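Local coordinates for Lactamase_B domain-containing protein (Pontibacter korlensis, PDB 6XFR) that binds zinc in a two-metal active site and probably hydrolyses the beta-lactam ring of antibiotics to give a substituted beta-amino acid, at residues V71-P76 with V95-T99; T77-K83 with F157-L161; L161-L165 with V198-P204. All blocks are in the same frame, centred on the assembly; numbering follows the deposited sequence.

Contact 1 (V71-P76 with V95-T99)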
ATOM      1  N   VAL B  71      22.316  10.419   3.653  1.00 31.16           N
ATOM      2  CA  VAL B  71      21.326  10.956   2.724  1.00 30.25           C
ATOM      3  C   VAL B  71      22.081  11.859   1.758  1.00 31.11           C
ATOM      4  O   VAL B  71      22.708  12.836   2.174  1.00 31.64           O
ATOM      5  CB  VAL B  71      20.221  11.748   3.454  1.00 26.69           C
ATOM      6  CG1 VAL B  71      19.181  12.301   2.463  1.00 24.76           C
ATOM      7  CG2 VAL B  71      19.538  10.919   4.516  1.00 27.87           C
ATOM      8  N   LYS B  72      22.055  11.518   0.475  1.00 24.69           N
ATOM      9  CA  LYS B  72      22.816  12.302  -0.483  1.00 29.66           C
ATOM     10  C   LYS B  72      22.091  13.586  -0.846  1.00 36.82           C
ATOM     11  O   LYS B  72      22.734  14.608  -1.113  1.00 41.31           O
ATOM     12  CB  LYS B  72      23.093  11.482  -1.752  1.00 25.22           C
ATOM     13  CG  LYS B  72      24.008  10.274  -1.539  1.00 26.74           C
ATOM     14  CD  LYS B  72      25.009  10.549  -0.435  1.00 29.70           C
ATOM     15  CE  LYS B  72      26.395  10.218  -0.908  1.00 34.29           C
ATOM     16  NZ  LYS B  72      27.385  11.092  -0.213  1.00 42.98           N
ATOM     17  N   VAL B  73      20.759  13.560  -0.842  1.00 28.46           N
ATOM     18  CA  VAL B  73      19.989  14.674  -1.377  1.00 27.31           C
ATOM     19  C   VAL B  73      18.550  14.547  -0.897  1.00 32.80           C
ATOM     20  O   VAL B  73      18.045  13.445  -0.657  1.00 32.50           O
ATOM     21  CB  VAL B  73      20.076  14.700  -2.925  1.00 23.84           C
ATOM     22  CG1 VAL B  73      19.142  13.621  -3.500  1.00 22.23           C
ATOM     23  CG2 VAL B  73      19.700  16.065  -3.464  1.00 21.94           C
ATOM     24  N   CYS B  74      17.873  15.670  -0.814  1.00 31.93           N
ATOM     25  CA  CYS B  74      16.480  15.680  -0.423  1.00 33.97           C
ATOM     26  C   CYS B  74      15.724  16.558  -1.405  1.00 38.46           C
ATOM     27  O   CYS B  74      16.161  17.666  -1.739  1.00 28.70           O
ATOM     28  CB  CYS B  74      16.359  16.213   1.009  1.00 36.24           C
ATOM     29  SG  CYS B  74      14.721  16.746   1.546  1.00 45.27           S
ATOM     30  N   VAL B  75      14.557  16.088  -1.826  1.00 38.14           N
ATOM     31  CA  VAL B  75      13.869  16.757  -2.923  1.00 31.27           C
ATOM     32  C   VAL B  75      12.453  17.035  -2.450  1.00 31.80           C
ATOM     33  O   VAL B  75      11.604  16.133  -2.530  1.00 30.32           O
ATOM     34  CB  VAL B  75      13.859  15.893  -4.194  1.00 31.78           C
ATOM     35  CG1 VAL B  75      13.049  16.584  -5.318  1.00 33.54           C
ATOM     36  CG2 VAL B  75      15.268  15.514  -4.628  1.00 26.85           C
ATOM     37  N   PRO B  76      12.154  18.234  -1.935  1.00 36.53           N
ATOM     38  CA  PRO B  76      10.763  18.573  -1.616  1.00 36.68           C
ATOM     39  C   PRO B  76       9.965  18.706  -2.889  1.00 32.55           C
ATOM     40  O   PRO B  76      10.507  19.045  -3.942  1.00 26.81           O
ATOM     41  CB  PRO B  76      10.866  19.911  -0.880  1.00 43.66           C
ATOM     42  CG  PRO B  76      12.257  19.925  -0.343  1.00 49.18           C
ATOM     43  CD  PRO B  76      13.096  19.217  -1.384  1.00 38.99           C
ATOM     44  N   VAL B  95      23.166  17.956   4.252  1.00 37.88           N
ATOM     45  CA  VAL B  95      22.474  17.320   3.127  1.00 39.83           C
ATOM     46  C   VAL B  95      21.954  18.397   2.178  1.00 41.25           C
ATOM     47  O   VAL B  95      21.197  19.276   2.616  1.00 48.80           O
ATOM     48  CB  VAL B  95      21.324  16.465   3.650  1.00 37.63           C
ATOM     49  CG1 VAL B  95      20.489  15.895   2.480  1.00 26.81           C
ATOM     50  CG2 VAL B  95      21.857  15.392   4.571  1.00 30.65           C
ATOM     51  N   PRO B  96      22.254  18.327   0.878  1.00 37.87           N
ATOM     52  CA  PRO B  96      21.690  19.315  -0.063  1.00 29.71           C
ATOM     53  C   PRO B  96      20.197  19.109  -0.322  1.00 35.89           C
ATOM     54  O   PRO B  96      19.751  18.035  -0.735  1.00 40.19           O
ATOM     55  CB  PRO B  96      22.519  19.123  -1.341  1.00 27.16           C
ATOM     56  CG  PRO B  96      23.185  17.837  -1.204  1.00 34.30           C
ATOM     57  CD  PRO B  96      23.304  17.496   0.264  1.00 37.95           C
ATOM     58  N   VAL B  97      19.430  20.183  -0.122  1.00 37.59           N
ATOM     59  CA  VAL B  97      18.019  20.249  -0.486  1.00 41.60           C
ATOM     60  C   VAL B  97      17.922  20.890  -1.855  1.00 38.75           C
ATOM     61  O   VAL B  97      18.571  21.909  -2.123  1.00 48.40           O
ATOM     62  CB  VAL B  97      17.197  21.061   0.529  1.00 47.86           C
ATOM     63  CG1 VAL B  97      15.756  21.046   0.111  1.00 47.79           C
ATOM     64  CG2 VAL B  97      17.386  20.537   1.951  1.00 47.26           C
ATOM     65  N   VAL B  98      17.097  20.314  -2.717  1.00 28.00           N
ATOM     66  CA  VAL B  98      17.037  20.702  -4.118  1.00 26.70           C
ATOM     67  C   VAL B  98      15.584  20.781  -4.540  1.00 26.60           C
ATOM     68  O   VAL B  98      14.824  19.830  -4.324  1.00 25.61           O
ATOM     69  CB  VAL B  98      17.801  19.684  -4.993  1.00 31.64           C
ATOM     70  CG1 VAL B  98      17.649  20.004  -6.466  1.00 36.13           C
ATOM     71  CG2 VAL B  98      19.285  19.659  -4.597  1.00 30.29           C
ATOM     72  N   THR B  99      15.207  21.884  -5.194  1.00 25.08           N
ATOM     73  CA  THR B  99      13.809  22.097  -5.543  1.00 25.32           C
ATOM     74  C   THR B  99      13.720  22.674  -6.957  1.00 26.33           C
ATOM     75  O   THR B  99      14.725  22.961  -7.606  1.00 33.71           O
ATOM     76  CB  THR B  99      13.100  22.988  -4.491  1.00 31.42           C
ATOM     77  OG1 THR B  99      13.478  24.350  -4.654  1.00 38.22           O
ATOM     78  CG2 THR B  99      13.457  22.584  -3.069  1.00 30.09           C
TER
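In the αβ/βα fold of metallo-beta-lactamases, residues 71-75 form an outer strand of one sheet, and 95-99 runs alongside in the same direction, the end-to-end vectors being 24° apart. A single parallel bridge, Cys-74 with Val-97, joins them: Cys-74 N donates to Pro-96 O (3.0 Å) and Val-98 N to Cys-74 O (3.0 Å). The other edge of the strand is already bonded to strand 43-47. Shape does the rest. Lys-72 departs from extended geometry (psi -32°), bringing Val-71 and Cys-74 onto one face with a hollow between them; into it dips Val-95, its CG1 3.8 Å from Val-71 CG1 and 4.4 Å from Cys-74 CB. Helix 87-91 covers Val-95 and Val-97 there. On the opposite face Val-73 CG2 lies 3.8 Å from Val-98 CG2. Two prolines fit closely against the opposing segment: Pro-96 CD reaches 3.2 Å from Lys-72 O, while Pro-76 CD nestles against Val-97 CG1, at 3.6 Å, and Thr-99 CG2, at 3.8 Å.

Contact 2 (T77-K83 with F157-L161). With ZN (zinc ion), chain N; ZN (zinc ion), chain O; SO4 (sulfate ion), chain X.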
ATOM      1  N   THR B  77       8.680  18.360  -2.800  1.00 37.39           N
ATOM      2  CA  THR B  77       7.797  18.391  -3.959  1.00 41.83           C
ATOM      3  C   THR B  77       6.976  19.677  -4.081  1.00 40.17           C
ATOM      4  O   THR B  77       6.309  19.871  -5.102  1.00 31.50           O
ATOM      5  CB  THR B  77       6.869  17.179  -3.935  1.00 40.57           C
ATOM      6  OG1 THR B  77       5.989  17.256  -2.801  1.00 40.25           O
ATOM      7  CG2 THR B  77       7.685  15.892  -3.907  1.00 37.42           C
ATOM      8  N   HIS B  78       6.966  20.528  -3.064  1.00 41.61           N
ATOM      9  CA  HIS B  78       6.424  21.878  -3.176  1.00 38.04           C
ATOM     10  C   HIS B  78       6.709  22.580  -1.851  1.00 36.44           C
ATOM     11  O   HIS B  78       7.370  22.020  -0.968  1.00 30.12           O
ATOM     12  CB  HIS B  78       4.953  21.855  -3.607  1.00 32.33           C
ATOM     13  CG  HIS B  78       3.994  21.397  -2.560  1.00 33.87           C
ATOM     14  ND1 HIS B  78       4.052  20.148  -1.989  1.00 35.40           N
ATOM     15  CD2 HIS B  78       2.912  22.008  -2.026  1.00 39.65           C
ATOM     16  CE1 HIS B  78       3.066  20.023  -1.120  1.00 34.63           C
ATOM     17  NE2 HIS B  78       2.357  21.133  -1.128  1.00 43.00           N
ATOM     18  N   TRP B  79       6.247  23.828  -1.725  1.00 40.84           N
ATOM     19  CA  TRP B  79       6.799  24.694  -0.682  1.00 44.85           C
ATOM     20  C   TRP B  79       6.147  24.539   0.687  1.00 44.27           C
ATOM     21  O   TRP B  79       6.702  25.050   1.665  1.00 48.33           O
ATOM     22  CB  TRP B  79       6.710  26.168  -1.096  1.00 42.96           C
ATOM     23  CG  TRP B  79       5.330  26.731  -1.288  1.00 44.23           C
ATOM     24  CD1 TRP B  79       4.597  26.742  -2.445  1.00 44.26           C
ATOM     25  CD2 TRP B  79       4.541  27.417  -0.312  1.00 50.83           C
ATOM     26  NE1 TRP B  79       3.398  27.393  -2.249  1.00 42.33           N
ATOM     27  CE2 TRP B  79       3.333  27.811  -0.948  1.00 48.37           C
ATOM     28  CE3 TRP B  79       4.735  27.744   1.040  1.00 54.21           C
ATOM     29  CZ2 TRP B  79       2.323  28.507  -0.276  1.00 47.92           C
ATOM     30  CZ3 TRP B  79       3.728  28.440   1.707  1.00 56.39           C
ATOM     31  CH2 TRP B  79       2.536  28.811   1.045  1.00 49.82           C
ATOM     32  N   HIS B  80       5.062  23.778   0.800  1.00 37.25           N
ATOM     33  CA  HIS B  80       4.331  23.715   2.054  1.00 40.01           C
ATOM     34  C   HIS B  80       5.093  22.935   3.127  1.00 41.57           C
ATOM     35  O   HIS B  80       5.949  22.083   2.848  1.00 36.32           O
ATOM     36  CB  HIS B  80       2.963  23.087   1.825  1.00 40.05           C
ATOM     37  CG  HIS B  80       1.934  24.028   1.288  1.00 42.31           C
ATOM     38  ND1 HIS B  80       0.830  23.595   0.585  1.00 42.55           N
ATOM     39  CD2 HIS B  80       1.827  25.375   1.360  1.00 47.72           C
ATOM     40  CE1 HIS B  80       0.087  24.633   0.246  1.00 49.22           C
ATOM     41  NE2 HIS B  80       0.669  25.726   0.702  1.00 50.63           N
ATOM     42  N   ASP B  81       4.720  23.208   4.382  1.00 46.06           N
ATOM     43  CA  ASP B  81       5.457  22.676   5.523  1.00 49.75           C
ATOM     44  C   ASP B  81       5.441  21.153   5.544  1.00 47.81           C
ATOM     45  O   ASP B  81       6.437  20.524   5.926  1.00 42.39           O
ATOM     46  CB  ASP B  81       4.889  23.244   6.827  1.00 57.69           C
ATOM     47  CG  ASP B  81       5.577  24.554   7.272  1.00 62.90           C
ATOM     48  OD1 ASP B  81       5.142  25.129   8.293  1.00 67.64           O
ATOM     49  OD2 ASP B  81       6.540  25.016   6.615  1.00 62.73           O
ATOM     50  N   ASP B  82       4.324  20.534   5.122  1.00 58.19           N
ATOM     51  CA  ASP B  82       4.191  19.072   5.182  1.00 47.33           C
ATOM     52  C   ASP B  82       5.148  18.360   4.236  1.00 43.95           C
ATOM     53  O   ASP B  82       5.528  17.226   4.522  1.00 56.97           O
ATOM     54  CB  ASP B  82       2.730  18.630   4.930  1.00 42.81           C
ATOM     55  CG  ASP B  82       2.258  18.822   3.476  1.00 46.77           C
ATOM     56  OD1 ASP B  82       2.688  19.766   2.791  1.00 52.46           O
ATOM     57  OD2 ASP B  82       1.394  18.052   3.014  1.00 46.45           O
ATOM     58  N   LYS B  83       5.596  19.002   3.158  1.00 40.60           N
ATOM     59  CA  LYS B  83       6.604  18.405   2.287  1.00 42.32           C
ATOM     60  C   LYS B  83       7.981  19.049   2.400  1.00 49.73           C
ATOM     61  O   LYS B  83       8.946  18.494   1.857  1.00 42.84           O
ATOM     62  CB  LYS B  83       6.157  18.456   0.810  1.00 37.36           C
ATOM     63  CG  LYS B  83       4.693  17.981   0.556  1.00 40.02           C
ATOM     64  CD  LYS B  83       4.506  16.457   0.509  1.00 29.03           C
ATOM     65  CE  LYS B  83       4.249  15.906   1.921  1.00 41.62           C
ATOM     66  NZ  LYS B  83       4.082  14.431   2.081  1.00 47.97           N
ATOM     67  N   PHE B 157       5.255   8.960  -7.147  1.00 20.49           N
ATOM     68  CA  PHE B 157       4.937   9.773  -5.973  1.00 22.01           C
ATOM     69  C   PHE B 157       4.304  11.087  -6.421  1.00 25.63           C
ATOM     70  O   PHE B 157       4.946  11.877  -7.131  1.00 21.84           O
ATOM     71  CB  PHE B 157       6.178  10.075  -5.148  1.00 21.60           C
ATOM     72  CG  PHE B 157       5.892  10.899  -3.962  1.00 23.53           C
ATOM     73  CD1 PHE B 157       5.295  10.328  -2.841  1.00 30.32           C
ATOM     74  CD2 PHE B 157       6.203  12.239  -3.948  1.00 27.06           C
ATOM     75  CE1 PHE B 157       5.004  11.081  -1.711  1.00 27.22           C
ATOM     76  CE2 PHE B 157       5.913  13.004  -2.818  1.00 34.05           C
ATOM     77  CZ  PHE B 157       5.315  12.408  -1.690  1.00 32.89           C
ATOM     78  N   GLY B 158       3.035  11.281  -6.059  1.00 21.18           N
ATOM     79  CA  GLY B 158       2.232  12.419  -6.462  1.00 21.93           C
ATOM     80  C   GLY B 158       1.998  13.482  -5.413  1.00 23.31           C
ATOM     81  O   GLY B 158       1.291  14.448  -5.696  1.00 34.05           O
ATOM     82  N   GLY B 159       2.486  13.304  -4.191  1.00 26.86           N
ATOM     83  CA  GLY B 159       2.345  14.317  -3.156  1.00 28.45           C
ATOM     84  C   GLY B 159       0.910  14.754  -2.977  1.00 32.40           C
ATOM     85  O   GLY B 159      -0.027  13.969  -3.185  1.00 34.39           O
ATOM     86  N   CYS B 160       0.716  16.029  -2.652  1.00 28.63           N
ATOM     87  CA  CYS B 160      -0.642  16.487  -2.418  1.00 30.13           C
ATOM     88  C   CYS B 160      -1.388  16.766  -3.725  1.00 33.49           C
ATOM     89  O   CYS B 160      -2.587  17.068  -3.679  1.00 32.61           O
ATOM     90  CB  CYS B 160      -0.623  17.748  -1.533  1.00 33.20           C
ATOM     91  SG  CYS B 160       0.585  17.692  -0.166  1.00 45.48           S
ATOM     92  N   LEU B 161      -0.740  16.548  -4.882  1.00 29.72           N
ATOM     93  CA  LEU B 161      -1.425  16.644  -6.173  1.00 36.44           C
ATOM     94  C   LEU B 161      -2.433  15.511  -6.378  1.00 42.58           C
ATOM     95  O   LEU B 161      -3.427  15.683  -7.096  1.00 44.27           O
ATOM     96  CB  LEU B 161      -0.391  16.636  -7.300  1.00 35.39           C
ATOM     97  CG  LEU B 161      -0.838  17.010  -8.727  1.00 44.29           C
ATOM     98  CD1 LEU B 161      -1.553  18.374  -8.761  1.00 29.72           C
ATOM     99  CD2 LEU B 161       0.355  16.999  -9.694  1.00 40.66           C
TER
HETATM  100 ZN    ZN N 302       0.666  21.403   0.225  1.00 44.98          ZN
HETATM  101 ZN    ZN O 303      -0.491  18.318   1.830  1.00 58.41          ZN
HETATM  102  S   SO4 X 312      -0.019  21.943   4.936  1.00110.46           S
HETATM  103  O1  SO4 X 312       0.068  21.118   3.726  1.00110.40           O
HETATM  104  O2  SO4 X 312      -1.183  21.473   5.709  1.00110.90           O
HETATM  105  O3  SO4 X 312      -0.177  23.342   4.551  1.00111.65           O
HETATM  106  O4  SO4 X 312       1.204  21.875   5.740  1.00104.87           O
HETATM  107  O   HOH W   1      -2.725  18.652   1.344  1.00 24.48           O
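The HXHXD motif of the metallo-beta-lactamases, here His-78, His-80 and Asp-82, meets segment 157-161, which carries Cys-160, and each ligand's rotamer points its donor atom at one of the two zinc ions. His-78 (chi1 p) binds one zinc through NE2 at 2.2 Å, whereas His-80 (chi1 m) presents ND1 to the same ion at 2.2 Å; His-141 supplies its third protein ligand. Asp-82, in the p rotamer, turns OD2 to the second zinc at 2.2 Å, and Cys-160 (m) brings SG to that ion at 2.4 Å, with His-202 and a water alongside. Lys-83 follows a folded m, m, p, t path that lays CD 4.2 Å from Cys-160 SG and ends in a salt bridge to Asp-48. Its NZ lies 4.5 Å from Phe-157 CZ, at the edge of a ring whose t rotamer also sets CE2 3.6 Å from Thr-77 CG2. Segment 157-161 thus joins the motif through metal and apolar contact, without a direct hydrogen bond; Asp-82 OD2 sits 3.3 Å from Cys-160 SG.

Contact 3 (L161-L165 with V198-P204). With ZN (zinc ion), chain O.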
ATOM      1  N   LEU B 161      -0.740  16.548  -4.882  1.00 29.72           N
ATOM      2  CA  LEU B 161      -1.425  16.644  -6.173  1.00 36.44           C
ATOM      3  C   LEU B 161      -2.433  15.511  -6.378  1.00 42.58           C
ATOM      4  O   LEU B 161      -3.427  15.683  -7.096  1.00 44.27           O
ATOM      5  CB  LEU B 161      -0.391  16.636  -7.300  1.00 35.39           C
ATOM      6  CG  LEU B 161      -0.838  17.010  -8.727  1.00 44.29           C
ATOM      7  CD1 LEU B 161      -1.553  18.374  -8.761  1.00 29.72           C
ATOM      8  CD2 LEU B 161       0.355  16.999  -9.694  1.00 40.66           C
ATOM      9  N   VAL B 162      -2.188  14.353  -5.765  1.00 44.76           N
ATOM     10  CA  VAL B 162      -3.037  13.169  -5.885  1.00 37.55           C
ATOM     11  C   VAL B 162      -3.738  12.930  -4.560  1.00 29.64           C
ATOM     12  O   VAL B 162      -3.124  13.058  -3.496  1.00 35.56           O
ATOM     13  CB  VAL B 162      -2.209  11.931  -6.278  1.00 40.66           C
ATOM     14  CG1 VAL B 162      -3.143  10.729  -6.504  1.00 43.04           C
ATOM     15  CG2 VAL B 162      -1.349  12.224  -7.519  1.00 41.87           C
ATOM     16  N   LYS B 163      -4.998  12.532  -4.617  1.00 29.35           N
ATOM     17  CA  LYS B 163      -5.737  12.186  -3.411  1.00 28.57           C
ATOM     18  C   LYS B 163      -5.918  10.672  -3.332  1.00 30.27           C
ATOM     19  O   LYS B 163      -5.869   9.965  -4.345  1.00 24.72           O
ATOM     20  CB  LYS B 163      -7.092  12.904  -3.385  1.00 33.62           C
ATOM     21  CG  LYS B 163      -6.978  14.407  -3.175  1.00 42.83           C
ATOM     22  CD  LYS B 163      -7.819  14.900  -1.997  1.00 62.55           C
ATOM     23  CE  LYS B 163      -7.048  14.854  -0.692  1.00 69.73           C
ATOM     24  NZ  LYS B 163      -5.909  15.804  -0.746  1.00 66.92           N
ATOM     25  N   ASP B 164      -6.082  10.172  -2.105  1.00 38.24           N
ATOM     26  CA  ASP B 164      -6.314   8.748  -1.893  1.00 32.85           C
ATOM     27  C   ASP B 164      -7.777   8.404  -2.185  1.00 34.15           C
ATOM     28  O   ASP B 164      -8.657   9.281  -2.252  1.00 30.30           O
ATOM     29  CB  ASP B 164      -5.931   8.304  -0.464  1.00 38.36           C
ATOM     30  CG  ASP B 164      -6.901   8.811   0.626  1.00 57.60           C
ATOM     31  OD1 ASP B 164      -6.655   9.903   1.180  1.00 69.82           O
ATOM     32  OD2 ASP B 164      -7.897   8.126   0.964  1.00 63.42           O
ATOM     33  N   LEU B 165      -8.023   7.098  -2.380  1.00 31.77           N
ATOM     34  CA  LEU B 165      -9.320   6.616  -2.867  1.00 37.82           C
ATOM     35  C   LEU B 165     -10.455   6.790  -1.857  1.00 38.73           C
ATOM     36  O   LEU B 165     -11.635   6.698  -2.244  1.00 31.36           O
ATOM     37  CB  LEU B 165      -9.193   5.155  -3.291  1.00 40.63           C
ATOM     38  CG  LEU B 165      -8.366   4.927  -4.554  1.00 35.80           C
ATOM     39  CD1 LEU B 165      -8.170   3.457  -4.757  1.00 36.64           C
ATOM     40  CD2 LEU B 165      -9.060   5.538  -5.721  1.00 35.25           C
ATOM     41  N   VAL B 198       0.958   4.420  -6.938  1.00 20.28           N
ATOM     42  CA  VAL B 198       0.828   5.879  -6.888  1.00 18.85           C
ATOM     43  C   VAL B 198       0.702   6.310  -5.430  1.00 26.97           C
ATOM     44  O   VAL B 198      -0.219   5.864  -4.728  1.00 32.79           O
ATOM     45  CB  VAL B 198      -0.375   6.356  -7.705  1.00 24.06           C
ATOM     46  CG1 VAL B 198      -0.595   7.882  -7.524  1.00 18.12           C
ATOM     47  CG2 VAL B 198      -0.191   5.930  -9.180  1.00 19.70           C
ATOM     48  N   VAL B 199       1.626   7.138  -4.960  1.00 24.83           N
ATOM     49  CA  VAL B 199       1.677   7.466  -3.530  1.00 25.69           C
ATOM     50  C   VAL B 199       1.134   8.878  -3.337  1.00 28.85           C
ATOM     51  O   VAL B 199       1.744   9.840  -3.820  1.00 23.79           O
ATOM     52  CB  VAL B 199       3.077   7.326  -2.940  1.00 20.24           C
ATOM     53  CG1 VAL B 199       2.955   7.421  -1.426  1.00 22.25           C
ATOM     54  CG2 VAL B 199       3.694   6.002  -3.359  1.00 20.63           C
ATOM     55  N   PRO B 200       0.014   9.044  -2.655  1.00 31.25           N
ATOM     56  CA  PRO B 200      -0.472  10.375  -2.292  1.00 28.33           C
ATOM     57  C   PRO B 200       0.176  10.845  -0.995  1.00 30.22           C
ATOM     58  O   PRO B 200       0.920  10.126  -0.330  1.00 28.92           O
ATOM     59  CB  PRO B 200      -1.970  10.145  -2.094  1.00 24.90           C
ATOM     60  CG  PRO B 200      -2.025   8.758  -1.525  1.00 27.51           C
ATOM     61  CD  PRO B 200      -0.880   7.978  -2.185  1.00 25.61           C
ATOM     62  N   SER B 201      -0.167  12.062  -0.606  1.00 33.32           N
ATOM     63  CA  SER B 201       0.444  12.557   0.610  1.00 37.53           C
ATOM     64  C   SER B 201      -0.335  12.179   1.854  1.00 30.22           C
ATOM     65  O   SER B 201       0.271  11.850   2.874  1.00 30.84           O
ATOM     66  CB  SER B 201       0.575  14.079   0.552  1.00 41.52           C
ATOM     67  OG  SER B 201       1.804  14.388  -0.028  1.00 46.88           O
ATOM     68  N   HIS B 202      -1.660  12.212   1.793  1.00 28.64           N
ATOM     69  CA  HIS B 202      -2.460  12.273   3.006  1.00 38.32           C
ATOM     70  C   HIS B 202      -3.459  11.119   3.126  1.00 49.93           C
ATOM     71  O   HIS B 202      -4.463  11.217   3.844  1.00 55.69           O
ATOM     72  CB  HIS B 202      -3.145  13.636   3.074  1.00 36.37           C
ATOM     73  CG  HIS B 202      -2.181  14.786   3.049  1.00 46.82           C
ATOM     74  ND1 HIS B 202      -1.164  14.917   3.969  1.00 52.84           N
ATOM     75  CD2 HIS B 202      -2.069  15.843   2.212  1.00 47.13           C
ATOM     76  CE1 HIS B 202      -0.471  16.008   3.704  1.00 54.30           C
ATOM     77  NE2 HIS B 202      -1.004  16.592   2.646  1.00 54.49           N
ATOM     78  N   GLY B 203      -3.157   9.993   2.487  1.00 46.36           N
ATOM     79  CA  GLY B 203      -3.947   8.793   2.618  1.00 40.18           C
ATOM     80  C   GLY B 203      -3.173   7.605   2.085  1.00 37.69           C
ATOM     81  O   GLY B 203      -2.007   7.730   1.675  1.00 30.68           O
ATOM     82  N   PRO B 204      -3.798   6.424   2.114  1.00 39.36           N
ATOM     83  CA  PRO B 204      -3.129   5.204   1.631  1.00 31.74           C
ATOM     84  C   PRO B 204      -2.878   5.258   0.138  1.00 28.52           C
ATOM     85  O   PRO B 204      -3.620   5.890  -0.615  1.00 27.25           O
ATOM     86  CB  PRO B 204      -4.112   4.080   1.994  1.00 34.94           C
ATOM     87  CG  PRO B 204      -5.074   4.723   3.031  1.00 41.95           C
ATOM     88  CD  PRO B 204      -5.154   6.168   2.625  1.00 34.98           C
TER
HETATM   89 ZN    ZN O 303      -0.491  18.318   1.830  1.00 58.41          ZN
HETATM   90  O   HOH W   1      -2.725  18.652   1.344  1.00 24.48           O
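The most unusual feature here is a space that only a glycine could occupy as the backbone stands: Asp-164 OD1 lies 3.3 Å from Gly-203 CA, and an ideal beta carbon on Gly-203 would clash with that oxygen. The carboxylate therefore rests directly on the main chain of the zinc-binding loop. Asp-164 also sets CG 3.7 Å from Pro-204 CD and CB 4.1 Å from Pro-200 CG, while its OD2 bonds to the backbone N of Gln-166, just beyond its own segment. No hydrogen bond links 161-165 to 198-204, so the fit is one of shape. Val-162 turns toward segment 198-204, placing CG1 4.0 Å from Val-198 CG1 and its O 3.4 Å from Pro-200 CB. Leu-210 of helix 209-217 closes over Val-162 and Pro-200, and farther out Leu-165 and Pro-204 pack on Ile-13 and Thr-11 of the second subunit. Farther along 198-204, His-202 is delivered to the zinc held also by Asp-82, Cys-160 and a water, its NE2 binding the metal at 2.0 Å. The ring's ND1 is hydrogen-bonded to Pro-32 O, and since a carbonyl can only accept, ND1 should carry the proton, which leaves the NE2 lone pair available to the metal.

The three contacts trace the general principle of this fold, in which two sheets bring loops together over a metal centre. Contact 1 is built on strand 71-75, at the edge of the first sheet, its centre about 14 Å from that of contact 2; Pro-76 leads straight into 77-83, and their segments alternate along the chain. Contact 2 reaches strand 155-159 of the second sheet, the parallel neighbour of strand 197-200 in contact 3. Contacts 2 and 3 share Leu-161, with centres about 11 Å apart. Contact 1 closes before contact 3 opens, their centres about 22 Å apart, so ligands from both halves of the chain meet at one zinc through contacts 2 and 3.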